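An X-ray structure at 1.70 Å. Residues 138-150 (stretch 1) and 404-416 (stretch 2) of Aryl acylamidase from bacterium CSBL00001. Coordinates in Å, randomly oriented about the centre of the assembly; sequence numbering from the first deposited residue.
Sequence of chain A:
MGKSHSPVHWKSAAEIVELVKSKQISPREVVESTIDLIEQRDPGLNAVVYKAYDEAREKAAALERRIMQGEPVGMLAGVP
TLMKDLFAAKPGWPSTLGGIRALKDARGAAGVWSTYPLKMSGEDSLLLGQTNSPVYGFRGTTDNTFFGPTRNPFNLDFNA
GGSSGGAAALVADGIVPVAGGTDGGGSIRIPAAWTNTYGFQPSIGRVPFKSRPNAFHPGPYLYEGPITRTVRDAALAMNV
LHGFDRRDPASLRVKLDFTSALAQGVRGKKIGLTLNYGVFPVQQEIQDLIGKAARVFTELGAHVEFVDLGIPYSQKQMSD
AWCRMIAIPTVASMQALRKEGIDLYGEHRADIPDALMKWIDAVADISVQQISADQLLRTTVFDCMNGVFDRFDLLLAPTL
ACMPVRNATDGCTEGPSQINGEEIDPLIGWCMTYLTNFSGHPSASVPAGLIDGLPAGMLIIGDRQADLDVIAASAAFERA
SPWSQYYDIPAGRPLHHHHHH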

# COMPACT_ATOMS: atom_id res chain seq x y z
N PHE A 138 12.06 -1.72 3.25
CA PHE A 138 12.98 -2.16 2.17
C PHE A 138 12.79 -3.65 1.84
O PHE A 138 13.75 -4.44 1.84
CB PHE A 138 14.45 -1.82 2.54
CG PHE A 138 15.33 -1.48 1.35
CD1 PHE A 138 15.75 -2.46 0.46
CD2 PHE A 138 15.78 -0.19 1.14
CE1 PHE A 138 16.58 -2.14 -0.64
CE2 PHE A 138 16.59 0.13 0.03
CZ PHE A 138 16.98 -0.86 -0.85
N ARG A 139 11.54 -4.03 1.57
CA ARG A 139 11.19 -5.35 1.02
C ARG A 139 9.68 -5.46 0.89
O ARG A 139 8.92 -4.73 1.54
CB ARG A 139 11.69 -6.51 1.91
CG ARG A 139 11.27 -6.36 3.39
CD ARG A 139 11.93 -7.42 4.31
NE ARG A 139 13.37 -7.24 4.37
CZ ARG A 139 14.26 -8.20 4.59
NH1 ARG A 139 13.88 -9.46 4.75
NH2 ARG A 139 15.55 -7.88 4.63
N GLY A 140 9.24 -6.40 0.05
CA GLY A 140 7.83 -6.64 -0.20
C GLY A 140 7.19 -7.65 0.75
O GLY A 140 6.12 -8.19 0.46
N THR A 141 7.84 -7.89 1.88
CA THR A 141 7.27 -8.68 2.97
C THR A 141 7.25 -7.79 4.21
O THR A 141 7.91 -6.75 4.26
CB THR A 141 8.14 -9.89 3.28
OG1 THR A 141 9.49 -9.44 3.43
CG2 THR A 141 8.03 -10.93 2.12
N THR A 142 6.48 -8.19 5.21
CA THR A 142 6.49 -7.47 6.47
C THR A 142 7.01 -8.32 7.63
O THR A 142 6.34 -9.24 8.08
CB THR A 142 5.09 -6.93 6.81
OG1 THR A 142 4.72 -6.01 5.77
CG2 THR A 142 5.10 -6.19 8.18
N ASP A 143 8.19 -7.94 8.10
CA ASP A 143 8.87 -8.62 9.20
C ASP A 143 10.00 -7.75 9.62
O ASP A 143 10.51 -6.95 8.84
CB ASP A 143 9.43 -9.96 8.69
CG ASP A 143 9.80 -10.92 9.83
OD1 ASP A 143 9.65 -10.53 11.00
OD2 ASP A 143 10.25 -12.06 9.53
N ASN A 144 10.40 -7.86 10.88
CA ASN A 144 11.57 -7.16 11.35
C ASN A 144 11.92 -7.80 12.68
O ASN A 144 11.15 -8.61 13.18
CB ASN A 144 11.26 -5.67 11.51
CG ASN A 144 10.00 -5.43 12.32
OD1 ASN A 144 9.90 -5.85 13.45
ND2 ASN A 144 9.03 -4.72 11.74
N THR A 145 13.06 -7.46 13.23
CA THR A 145 13.51 -8.13 14.46
C THR A 145 13.01 -7.50 15.74
O THR A 145 13.40 -7.94 16.82
CB THR A 145 15.03 -8.20 14.53
OG1 THR A 145 15.58 -6.88 14.56
CG2 THR A 145 15.58 -8.95 13.34
N PHE A 146 12.16 -6.47 15.66
CA PHE A 146 11.66 -5.82 16.88
C PHE A 146 10.20 -6.22 17.12
O PHE A 146 9.84 -6.67 18.22
CB PHE A 146 11.83 -4.31 16.78
CG PHE A 146 11.36 -3.55 18.01
CD1 PHE A 146 11.78 -3.92 19.28
CD2 PHE A 146 10.53 -2.45 17.87
CE1 PHE A 146 11.35 -3.22 20.41
CE2 PHE A 146 10.09 -1.75 19.00
CZ PHE A 146 10.50 -2.14 20.27
N PHE A 147 9.35 -6.05 16.11
CA PHE A 147 7.95 -6.46 16.24
C PHE A 147 7.69 -7.86 15.68
O PHE A 147 6.77 -8.55 16.12
CB PHE A 147 7.02 -5.49 15.49
CG PHE A 147 7.08 -4.09 16.01
CD1 PHE A 147 7.56 -3.06 15.22
CD2 PHE A 147 6.68 -3.79 17.32
CE1 PHE A 147 7.61 -1.77 15.67
CE2 PHE A 147 6.72 -2.49 17.80
CZ PHE A 147 7.19 -1.47 16.98
N GLY A 148 8.48 -8.28 14.69
CA GLY A 148 8.28 -9.60 14.10
C GLY A 148 7.41 -9.58 12.84
O GLY A 148 7.10 -8.51 12.28
N PRO A 149 7.03 -10.76 12.35
CA PRO A 149 6.31 -10.81 11.07
C PRO A 149 4.82 -10.53 11.16
O PRO A 149 4.15 -10.97 12.10
CB PRO A 149 6.53 -12.27 10.61
CG PRO A 149 6.65 -13.04 11.92
CD PRO A 149 7.29 -12.10 12.91
N THR A 150 4.27 -9.83 10.17
CA THR A 150 2.83 -9.71 10.08
C THR A 150 2.29 -10.82 9.18
O THR A 150 2.71 -10.96 8.03
CB THR A 150 2.38 -8.34 9.53
OG1 THR A 150 2.77 -7.32 10.46
CG2 THR A 150 0.88 -8.28 9.35
N PRO A 404 2.24 -15.77 -1.86
CA PRO A 404 2.79 -15.50 -0.53
C PRO A 404 3.84 -16.52 -0.11
O PRO A 404 3.75 -17.71 -0.48
CB PRO A 404 1.56 -15.58 0.38
CG PRO A 404 0.44 -15.12 -0.45
CD PRO A 404 0.76 -15.71 -1.85
N VAL A 405 4.84 -16.04 0.63
CA VAL A 405 5.89 -16.86 1.20
C VAL A 405 5.62 -17.17 2.66
O VAL A 405 4.89 -16.45 3.37
CB VAL A 405 7.27 -16.19 1.06
CG1 VAL A 405 7.57 -15.90 -0.42
CG2 VAL A 405 7.36 -14.89 1.91
N ARG A 406 6.20 -18.27 3.13
CA ARG A 406 6.13 -18.61 4.55
C ARG A 406 6.90 -17.62 5.41
O ARG A 406 7.95 -17.11 5.01
CB ARG A 406 6.67 -20.03 4.77
CG ARG A 406 5.92 -21.06 3.93
CD ARG A 406 6.25 -22.53 4.28
NE ARG A 406 5.28 -23.04 5.25
CZ ARG A 406 4.17 -23.71 4.94
NH1 ARG A 406 3.87 -24.02 3.69
NH2 ARG A 406 3.37 -24.08 5.92
N ASN A 407 6.38 -17.32 6.59
CA ASN A 407 7.13 -16.49 7.52
C ASN A 407 8.41 -17.17 7.96
O ASN A 407 8.40 -18.37 8.25
CB ASN A 407 6.28 -16.19 8.74
CG ASN A 407 5.01 -15.46 8.38
OD1 ASN A 407 5.06 -14.40 7.74
ND2 ASN A 407 3.87 -16.03 8.75
N ALA A 408 9.51 -16.43 7.94
CA ALA A 408 10.76 -16.84 8.59
C ALA A 408 10.63 -16.71 10.10
O ALA A 408 9.64 -16.19 10.60
CB ALA A 408 11.94 -15.98 8.09
N THR A 409 11.66 -17.16 10.83
CA THR A 409 11.64 -17.12 12.29
C THR A 409 12.74 -16.22 12.83
O THR A 409 12.95 -16.15 14.04
CB THR A 409 11.89 -18.53 12.89
OG1 THR A 409 13.15 -19.01 12.43
CG2 THR A 409 10.80 -19.49 12.47
N ASP A 410 13.43 -15.51 11.93
CA ASP A 410 14.58 -14.71 12.33
C ASP A 410 14.33 -13.21 12.17
O ASP A 410 15.26 -12.42 12.24
CB ASP A 410 15.81 -15.12 11.51
CG ASP A 410 15.68 -14.77 10.03
OD1 ASP A 410 14.57 -14.38 9.61
OD2 ASP A 410 16.67 -14.89 9.28
N GLY A 411 13.08 -12.83 11.90
CA GLY A 411 12.75 -11.43 11.70
C GLY A 411 13.12 -10.89 10.32
O GLY A 411 13.02 -9.68 10.11
N CYS A 412 13.55 -11.76 9.40
CA CYS A 412 13.97 -11.32 8.06
C CYS A 412 13.27 -12.06 6.90
O CYS A 412 13.91 -12.35 5.88
CB CYS A 412 15.49 -11.46 7.90
SG CYS A 412 16.48 -10.16 8.75
N THR A 413 11.97 -12.34 7.04
CA THR A 413 11.18 -12.95 5.97
C THR A 413 11.43 -12.14 4.71
O THR A 413 11.41 -10.91 4.74
CB THR A 413 9.65 -12.92 6.26
OG1 THR A 413 9.38 -13.62 7.49
CG2 THR A 413 8.84 -13.58 5.13
N GLU A 414 11.67 -12.83 3.61
CA GLU A 414 11.83 -12.18 2.32
C GLU A 414 11.14 -13.02 1.25
O GLU A 414 10.66 -14.13 1.51
CB GLU A 414 13.32 -11.99 2.00
CG GLU A 414 14.07 -13.33 1.92
CD GLU A 414 15.54 -13.16 1.55
OE1 GLU A 414 16.08 -12.06 1.73
OE2 GLU A 414 16.14 -14.15 1.08
N GLY A 415 11.08 -12.49 0.03
CA GLY A 415 10.48 -13.22 -1.07
C GLY A 415 11.45 -14.28 -1.59
O GLY A 415 12.55 -14.44 -1.08
N PRO A 416 11.04 -14.98 -2.64
CA PRO A 416 11.87 -16.03 -3.25
C PRO A 416 13.10 -15.42 -3.95
O PRO A 416 13.04 -14.27 -4.37
CB PRO A 416 10.92 -16.66 -4.25
CG PRO A 416 10.10 -15.47 -4.74
CD PRO A 416 9.83 -14.69 -3.44
O HOH W 1 16.43 -10.86 4.19
O HOH W 2 10.35 -13.66 11.67

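Two irregular loops, far apart in sequence, pack together and bury 550 Å² in all. Arg139 points toward stretch 2. Its NH1 donates to Thr413 O at 2.9 Å, and more weakly to Cys412 O, 3.1 Å from NH1. Both carbonyls lie near the guanidinium plane, where the N-H groups point. Glu414 OE1 is 4.6 Å from Arg139 NH1 and well out of that plane, so no salt bridge forms. Water 1 links them instead: it accepts from Arg139 NH1 and donates to Glu414 OE1.

Thr141 OG1 also donates to Thr413 O, at 2.8 Å, so this carbonyl serves two donors. Thr141 CG2 rests against Val405 CG2 at 4.0 Å.

Thr142 points away. Asp143 points toward stretch 2, and its OD2 accepts from Thr413 N at 3.0 Å and from Thr413 OG1 at 2.7 Å. Thr413 OG1 in turn accepts from Ala408 N, 2.8 Å away. Water 2 donates to both Asp143 OD2 and Ala408 O and accepts from Gly411 N.

Asn144 points away; its OD1 accepts from the backbone N of Phe146, Phe147 and Gly148. Thr145 lies close to Gly411, where a CB would clash with Thr145 CG2. Gly411 also has positive phi, which favours glycine. Pro149 CB packs 3.9 Å from Asn407 OD1.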